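Local coordinates for putative D-alanine N-acetyltransferase of GNAT family (Desulfovibrio desulfuricans subsp. desulfuricans, PDB 2R7H), which probably transfers an acyl group, most likely acetyl from acetyl-CoA, to an amino group, as other members of the GNAT family do, at residues R145-A157 with A165-A177. Residues are numbered along the deposited sequence; the frame is centred on the assembly and turned at random.
Sequences RRFYERAGFSAEA and AGDDKIIYRLEVA
Ser-154 and Arg-173 exchange two backbone hydrogen bonds, Ser-154 N to Arg-173 O at 3.0 Å and Arg-173 N to Ser-154 O at 2.7 Å, which set the antiparallel register of the hairpin formed by strands 154-159 and 167-175. Ala-155 and Tyr-172 follow as a non-hydrogen-bonded pair. Beyond them the register slips by one: Ile-171 O accepts from Glu-156 N at 2.7 Å and, weakly, from Ala-157 N, the signature of a classic beta bulge. Ile-171 N returns a bond to Ala-157 O.

Aromatic and apolar contacts bind helix 142-150 and the turn after it to the same strand. Tyr-172, with CG anti to its carbonyl carbon (chi1 -78°), projects its ring toward helix 142-150, where CB of Tyr-148 sits over one ring face, 4.2 Å from the centroid; the two rings are oblique, their planes 45° apart. Phe-153 is sandwiched, with CB of Leu-174 over one face, 3.8 Å from the centroid, and CD1 of Tyr-148 over the opposite one. A Schellman motif at Gly-152 (positive phi; Phe-153 N bonds back to Tyr-148 O, Gly-152 N to Glu-149 O) turns the chain from helix to strand.

Polar side chains bond on both faces of the hairpin. Tyr-172 OH donates to Glu-149 OE2 (2.8 Å), meeting it from above the carboxylate plane, while the Arg-145 methylenes CB, CG and CD line the hydroxyl. On the other face the extended Arg-173 gives NH1 to the syn side of Glu-156 OE1 (2.9 Å), with carboxylate and guanidinium nearly perpendicular at 88°, and NE to Glu-175 OE2 (3.2 Å). Backbone O and N of Lys-160 of the second subunit bond to Arg-173 NH1 and Glu-156 OE2 respectively.

The chemistry thus differs by face: aromatic packing plus one tyrosine-glutamate hydrogen bond joins helix to sheet in this GNAT fold, whereas Arg-173 probably offsets two glutamate charges, and its Glu-156 end meets the dimer partner.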
ATOM      1  N   ARG B 145      14.467   5.904  12.121  1.00 33.77           N
ATOM      2  CA  ARG B 145      15.038   6.604  10.954  1.00 34.81           C
ATOM      3  C   ARG B 145      16.573   6.471  10.894  1.00 39.26           C
ATOM      4  O   ARG B 145      17.130   6.290   9.804  1.00 41.93           O
ATOM      5  CB  ARG B 145      14.603   8.081  10.920  1.00 34.89           C
ATOM      6  CG  ARG B 145      13.121   8.261  10.684  1.00 33.28           C
ATOM      7  CD  ARG B 145      12.737   9.681  10.331  1.00 35.48           C
ATOM      8  NE  ARG B 145      13.037  10.681  11.356  1.00 34.10           N
ATOM      9  CZ  ARG B 145      12.309  10.903  12.451  1.00 35.90           C
ATOM     10  NH1 ARG B 145      11.251  10.161  12.737  1.00 36.84           N
ATOM     11  NH2 ARG B 145      12.663  11.855  13.307  1.00 40.95           N
ATOM     12  N   ARG B 146      17.232   6.573  12.068  1.00 40.78           N
ATOM     13  CA  ARG B 146      18.693   6.424  12.219  1.00 40.49           C
ATOM     14  C   ARG B 146      19.081   5.020  11.780  1.00 37.62           C
ATOM     15  O   ARG B 146      20.020   4.855  10.995  1.00 38.93           O
ATOM     16  CB  ARG B 146      19.162   6.685  13.679  1.00 40.12           C
ATOM     17  N   PHE B 147      18.345   4.027  12.280  1.00 37.07           N
ATOM     18  CA  PHE B 147      18.561   2.626  11.920  1.00 37.51           C
ATOM     19  C   PHE B 147      18.580   2.425  10.415  1.00 37.87           C
ATOM     20  O   PHE B 147      19.532   1.852   9.861  1.00 37.97           O
ATOM     21  CB  PHE B 147      17.478   1.749  12.560  1.00 36.73           C
ATOM     22  CG  PHE B 147      17.564   0.308  12.190  1.00 41.40           C
ATOM     23  CD1 PHE B 147      18.491  -0.531  12.815  1.00 38.89           C
ATOM     24  CD2 PHE B 147      16.697  -0.238  11.259  1.00 42.80           C
ATOM     25  CE1 PHE B 147      18.572  -1.848  12.475  1.00 34.65           C
ATOM     26  CE2 PHE B 147      16.771  -1.558  10.943  1.00 45.00           C
ATOM     27  CZ  PHE B 147      17.707  -2.373  11.557  1.00 39.49           C
ATOM     28  N   TYR B 148      17.531   2.924   9.751  1.00 39.57           N
ATOM     29  CA  TYR B 148      17.419   2.821   8.306  1.00 37.21           C
ATOM     30  C   TYR B 148      18.537   3.560   7.586  1.00 35.18           C
ATOM     31  O   TYR B 148      19.142   3.003   6.670  1.00 32.28           O
ATOM     32  CB  TYR B 148      16.033   3.263   7.775  1.00 37.55           C
ATOM     33  CG  TYR B 148      14.857   2.393   8.201  1.00 37.71           C
ATOM     34  CD1 TYR B 148      14.932   0.983   8.158  1.00 36.99           C
ATOM     35  CD2 TYR B 148      13.622   2.954   8.487  1.00 37.14           C
ATOM     36  CE1 TYR B 148      13.871   0.190   8.530  1.00 38.33           C
ATOM     37  CE2 TYR B 148      12.533   2.141   8.832  1.00 41.75           C
ATOM     38  CZ  TYR B 148      12.677   0.757   8.836  1.00 36.19           C
ATOM     39  OH  TYR B 148      11.626  -0.080   9.166  1.00 42.11           O
ATOM     40  N   GLU B 149      18.823   4.788   8.022  1.00 36.78           N
ATOM     41  CA  GLU B 149      19.900   5.582   7.439  1.00 37.87           C
ATOM     42  C   GLU B 149      21.261   4.945   7.626  1.00 38.76           C
ATOM     43  O   GLU B 149      22.062   4.962   6.685  1.00 39.71           O
ATOM     44  CB  GLU B 149      19.863   7.005   7.976  1.00 35.00           C
ATOM     45  CG  GLU B 149      18.642   7.744   7.423  1.00 42.32           C
ATOM     46  CD  GLU B 149      18.352   9.098   8.054  1.00 43.52           C
ATOM     47  OE1 GLU B 149      19.123   9.558   8.929  1.00 43.05           O
ATOM     48  OE2 GLU B 149      17.311   9.689   7.654  1.00 49.15           O
ATOM     49  N   ARG B 150      21.511   4.370   8.810  1.00 39.19           N
ATOM     50  CA  ARG B 150      22.795   3.684   9.100  1.00 39.30           C
ATOM     51  C   ARG B 150      22.932   2.408   8.266  1.00 40.43           C
ATOM     52  O   ARG B 150      24.035   2.033   7.902  1.00 40.24           O
ATOM     53  CB  ARG B 150      22.925   3.329  10.584  1.00 38.78           C
ATOM     54  N   ALA B 151      21.805   1.769   7.921  1.00 40.29           N
ATOM     55  CA  ALA B 151      21.814   0.539   7.122  1.00 39.83           C
ATOM     56  C   ALA B 151      21.950   0.802   5.622  1.00 39.08           C
ATOM     57  O   ALA B 151      21.941  -0.140   4.832  1.00 43.07           O
ATOM     58  CB  ALA B 151      20.579  -0.316   7.426  1.00 41.30           C
ATOM     59  N   GLY B 152      22.084   2.056   5.217  1.00 37.48           N
ATOM     60  CA  GLY B 152      22.244   2.397   3.808  1.00 38.78           C
ATOM     61  C   GLY B 152      20.972   2.770   3.059  1.00 37.74           C
ATOM     62  O   GLY B 152      21.009   2.849   1.834  1.00 37.52           O
ATOM     63  N   PHE B 153      19.857   2.950   3.776  1.00 37.88           N
ATOM     64  CA  PHE B 153      18.585   3.356   3.147  1.00 38.99           C
ATOM     65  C   PHE B 153      18.697   4.847   2.975  1.00 38.89           C
ATOM     66  O   PHE B 153      19.374   5.517   3.753  1.00 40.82           O
ATOM     67  CB  PHE B 153      17.313   3.120   3.991  1.00 35.20           C
ATOM     68  CG  PHE B 153      16.807   1.679   4.075  1.00 39.21           C
ATOM     69  CD1 PHE B 153      17.373   0.741   4.943  1.00 35.71           C
ATOM     70  CD2 PHE B 153      15.645   1.300   3.366  1.00 28.11           C
ATOM     71  CE1 PHE B 153      16.830  -0.558   5.039  1.00 40.49           C
ATOM     72  CE2 PHE B 153      15.104   0.004   3.445  1.00 34.00           C
ATOM     73  CZ  PHE B 153      15.697  -0.927   4.271  1.00 39.34           C
ATOM     74  N   SER B 154      18.076   5.366   1.938  1.00 38.19           N
ATOM     75  CA  SER B 154      18.065   6.788   1.703  1.00 37.39           C
ATOM     76  C   SER B 154      16.585   7.207   1.761  1.00 34.87           C
ATOM     77  O   SER B 154      15.695   6.456   1.361  1.00 32.97           O
ATOM     78  CB  SER B 154      18.702   7.125   0.354  1.00 39.35           C
ATOM     79  OG  SER B 154      17.944   6.567  -0.710  1.00 43.56           O
ATOM     80  N   ALA B 155      16.334   8.359   2.367  1.00 34.60           N
ATOM     81  CA  ALA B 155      15.027   8.955   2.469  1.00 34.02           C
ATOM     82  C   ALA B 155      14.713   9.409   1.061  1.00 34.37           C
ATOM     83  O   ALA B 155      15.342  10.323   0.575  1.00 39.06           O
ATOM     84  CB  ALA B 155      15.098  10.174   3.415  1.00 31.50           C
ATOM     85  N   GLU B 156      13.778   8.766   0.371  1.00 32.71           N
ATOM     86  CA  GLU B 156      13.436   9.178  -1.016  1.00 30.96           C
ATOM     87  C   GLU B 156      12.172  10.028  -1.166  1.00 32.82           C
ATOM     88  O   GLU B 156      12.050  10.752  -2.156  1.00 34.42           O
ATOM     89  CB  GLU B 156      13.384   7.969  -1.939  1.00 27.43           C
ATOM     90  CG  GLU B 156      13.192   8.310  -3.422  1.00 30.94           C
ATOM     91  CD  GLU B 156      13.266   7.133  -4.326  1.00 34.34           C
ATOM     92  OE1 GLU B 156      12.935   6.021  -3.873  1.00 27.40           O
ATOM     93  OE2 GLU B 156      13.589   7.334  -5.523  1.00 29.08           O
ATOM     94  N   ALA B 157      11.237   9.950  -0.218  1.00 32.63           N
ATOM     95  CA  ALA B 157       9.991  10.716  -0.288  1.00 32.20           C
ATOM     96  C   ALA B 157       9.489  11.034   1.112  1.00 34.00           C
ATOM     97  O   ALA B 157       9.708  10.265   2.056  1.00 30.31           O
ATOM     98  CB  ALA B 157       8.931   9.902  -1.031  1.00 28.83           C
ATOM     99  N   ALA B 165      -2.150  15.268  11.315  1.00 36.88           N
ATOM    100  CA  ALA B 165      -1.529  16.586  11.325  1.00 37.93           C
ATOM    101  C   ALA B 165      -0.184  16.506  12.073  1.00 37.59           C
ATOM    102  O   ALA B 165      -0.104  15.913  13.132  1.00 38.94           O
ATOM    103  CB  ALA B 165      -2.484  17.625  11.983  1.00 38.22           C
ATOM    104  N   GLY B 166       0.883  17.038  11.482  1.00 37.64           N
ATOM    105  CA  GLY B 166       2.211  16.976  12.070  1.00 38.05           C
ATOM    106  C   GLY B 166       2.920  15.618  12.047  1.00 38.68           C
ATOM    107  O   GLY B 166       4.033  15.523  12.550  1.00 39.57           O
ATOM    108  N   ASP B 167       2.321  14.574  11.446  1.00 38.87           N
ATOM    109  CA  ASP B 167       2.912  13.233  11.400  1.00 35.61           C
ATOM    110  C   ASP B 167       3.108  12.804   9.916  1.00 33.40           C
ATOM    111  O   ASP B 167       2.231  12.269   9.280  1.00 33.84           O
ATOM    112  CB  ASP B 167       2.030  12.263  12.171  1.00 34.92           C
ATOM    113  CG  ASP B 167       2.703  10.941  12.430  1.00 33.52           C
ATOM    114  OD1 ASP B 167       3.696  10.612  11.766  1.00 32.29           O
ATOM    115  OD2 ASP B 167       2.248  10.215  13.331  1.00 39.32           O
ATOM    116  N   ASP B 168       4.309  13.059   9.414  1.00 33.64           N
ATOM    117  CA  ASP B 168       4.689  12.775   8.037  1.00 33.78           C
ATOM    118  C   ASP B 168       5.122  11.347   7.831  1.00 33.39           C
ATOM    119  O   ASP B 168       5.609  10.730   8.774  1.00 32.50           O
ATOM    120  CB  ASP B 168       5.891  13.630   7.656  1.00 32.63           C
ATOM    121  CG  ASP B 168       5.638  15.120   7.798  1.00 35.79           C
ATOM    122  OD1 ASP B 168       4.467  15.545   7.926  1.00 31.66           O
ATOM    123  OD2 ASP B 168       6.640  15.852   7.776  1.00 36.18           O
ATOM    124  N   LYS B 169       4.937  10.827   6.608  1.00 31.69           N
ATOM    125  CA  LYS B 169       5.399   9.487   6.276  1.00 30.48           C
ATOM    126  C   LYS B 169       6.668   9.718   5.523  1.00 30.84           C
ATOM    127  O   LYS B 169       6.651  10.525   4.592  1.00 29.45           O
ATOM    128  CB  LYS B 169       4.431   8.707   5.367  1.00 31.97           C
ATOM    129  CG  LYS B 169       4.952   7.246   5.094  1.00 33.81           C
ATOM    130  CD  LYS B 169       3.915   6.333   4.528  1.00 32.00           C
ATOM    131  CE  LYS B 169       3.548   6.613   3.156  1.00 30.43           C
ATOM    132  NZ  LYS B 169       2.698   5.477   2.624  1.00 32.21           N
ATOM    133  N   ILE B 170       7.754   9.035   5.916  1.00 28.30           N
ATOM    134  CA  ILE B 170       9.046   9.131   5.226  1.00 31.85           C
ATOM    135  C   ILE B 170       9.238   7.760   4.572  1.00 29.85           C
ATOM    136  O   ILE B 170       9.065   6.730   5.242  1.00 31.33           O
ATOM    137  CB  ILE B 170      10.270   9.445   6.123  1.00 33.28           C
ATOM    138  CG1 ILE B 170      10.157  10.808   6.822  1.00 38.56           C
ATOM    139  CG2 ILE B 170      11.567   9.499   5.241  1.00 26.60           C
ATOM    140  CD1 ILE B 170       9.074  10.938   7.766  1.00 49.60           C
ATOM    141  N   ILE B 171       9.569   7.753   3.281  1.00 29.93           N
ATOM    142  CA  ILE B 171       9.770   6.504   2.525  1.00 30.75           C
ATOM    143  C   ILE B 171      11.259   6.383   2.262  1.00 30.40           C
ATOM    144  O   ILE B 171      11.882   7.285   1.659  1.00 32.91           O
ATOM    145  CB  ILE B 171       8.971   6.435   1.204  1.00 31.81           C
ATOM    146  CG1 ILE B 171       7.463   6.664   1.450  1.00 30.22           C
ATOM    147  CG2 ILE B 171       9.176   5.056   0.555  1.00 26.54           C
ATOM    148  CD1 ILE B 171       6.584   6.753   0.178  1.00 31.72           C
ATOM    149  N   TYR B 172      11.825   5.289   2.783  1.00 26.61           N
ATOM    150  CA  TYR B 172      13.220   4.955   2.698  1.00 28.92           C
ATOM    151  C   TYR B 172      13.422   3.911   1.636  1.00 29.80           C
ATOM    152  O   TYR B 172      12.691   2.944   1.540  1.00 30.12           O
ATOM    153  CB  TYR B 172      13.737   4.460   4.076  1.00 31.68           C
ATOM    154  CG  TYR B 172      13.993   5.579   5.044  1.00 30.75           C
ATOM    155  CD1 TYR B 172      15.186   6.311   4.985  1.00 34.76           C
ATOM    156  CD2 TYR B 172      13.082   5.898   6.026  1.00 35.97           C
ATOM    157  CE1 TYR B 172      15.432   7.348   5.857  1.00 34.49           C
ATOM    158  CE2 TYR B 172      13.340   6.934   6.904  1.00 37.21           C
ATOM    159  CZ  TYR B 172      14.492   7.647   6.811  1.00 32.12           C
ATOM    160  OH  TYR B 172      14.697   8.671   7.683  1.00 35.08           O
ATOM    161  N   ARG B 173      14.455   4.092   0.849  1.00 29.51           N
ATOM    162  CA  ARG B 173      14.777   3.212  -0.260  1.00 28.52           C
ATOM    163  C   ARG B 173      16.121   2.477  -0.064  1.00 32.12           C
ATOM    164  O   ARG B 173      17.094   3.102   0.307  1.00 30.89           O
ATOM    165  CB  ARG B 173      14.969   4.128  -1.474  1.00 27.42           C
ATOM    166  CG  ARG B 173      15.308   3.464  -2.812  1.00 25.48           C
ATOM    167  CD  ARG B 173      15.932   4.481  -3.687  1.00 31.17           C
ATOM    168  NE  ARG B 173      16.220   3.938  -4.999  1.00 29.87           N
ATOM    169  CZ  ARG B 173      15.330   3.811  -5.968  1.00 38.66           C
ATOM    170  NH1 ARG B 173      14.039   4.121  -5.782  1.00 36.41           N
ATOM    171  NH2 ARG B 173      15.737   3.304  -7.120  1.00 33.75           N
ATOM    172  N   LEU B 174      16.159   1.163  -0.322  1.00 31.75           N
ATOM    173  CA  LEU B 174      17.441   0.427  -0.311  1.00 31.09           C
ATOM    174  C   LEU B 174      17.556  -0.285  -1.648  1.00 31.37           C
ATOM    175  O   LEU B 174      16.691  -1.066  -2.013  1.00 28.85           O
ATOM    176  CB  LEU B 174      17.523  -0.627   0.789  1.00 30.82           C
ATOM    177  CG  LEU B 174      18.849  -1.396   0.965  1.00 31.77           C
ATOM    178  CD1 LEU B 174      19.924  -0.501   1.526  1.00 34.57           C
ATOM    179  CD2 LEU B 174      18.651  -2.529   1.919  1.00 29.35           C
ATOM    180  N   GLU B 175      18.590   0.025  -2.411  1.00 33.56           N
ATOM    181  CA  GLU B 175      18.847  -0.655  -3.686  1.00 33.79           C
ATOM    182  C   GLU B 175      19.579  -1.917  -3.269  1.00 35.55           C
ATOM    183  O   GLU B 175      20.604  -1.867  -2.564  1.00 33.05           O
ATOM    184  CB  GLU B 175      19.673   0.201  -4.622  1.00 36.25           C
ATOM    185  CG  GLU B 175      18.920   1.472  -5.004  1.00 37.51           C
ATOM    186  CD  GLU B 175      19.613   2.366  -5.977  1.00 49.80           C
ATOM    187  OE1 GLU B 175      20.627   1.952  -6.563  1.00 61.50           O
ATOM    188  OE2 GLU B 175      19.124   3.504  -6.167  1.00 53.42           O
ATOM    189  N   VAL B 176      19.005  -3.042  -3.671  1.00 38.04           N
ATOM    190  CA  VAL B 176      19.459  -4.413  -3.347  1.00 42.21           C
ATOM    191  C   VAL B 176      20.286  -5.125  -4.454  1.00 46.76           C
ATOM    192  O   VAL B 176      21.022  -6.091  -4.182  1.00 47.91           O
ATOM    193  CB  VAL B 176      18.204  -5.241  -2.871  1.00 41.88           C
ATOM    194  CG1 VAL B 176      18.213  -6.623  -3.345  1.00 47.23           C
ATOM    195  CG2 VAL B 176      18.001  -5.108  -1.335  1.00 38.33           C
ATOM    196  N   ALA B 177      20.197  -4.633  -5.681  1.00 49.20           N
ATOM    197  CA  ALA B 177      20.912  -5.207  -6.795  1.00 53.83           C
ATOM    198  C   ALA B 177      21.175  -4.077  -7.774  1.00 58.73           C
ATOM    199  O   ALA B 177      21.294  -2.917  -7.342  1.00 62.01           O
ATOM    200  CB  ALA B 177      20.082  -6.312  -7.432  1.00 52.33           C
ATOM    201  OXT ALA B 177      21.262  -4.278  -8.992  1.00 62.51           O
TER
HETATM  202  O   HOH W   1      20.422   2.271  -1.338  1.00 47.80           O
HETATM  203  O   HOH W   2      19.092   4.423  -1.874  1.00 54.67           O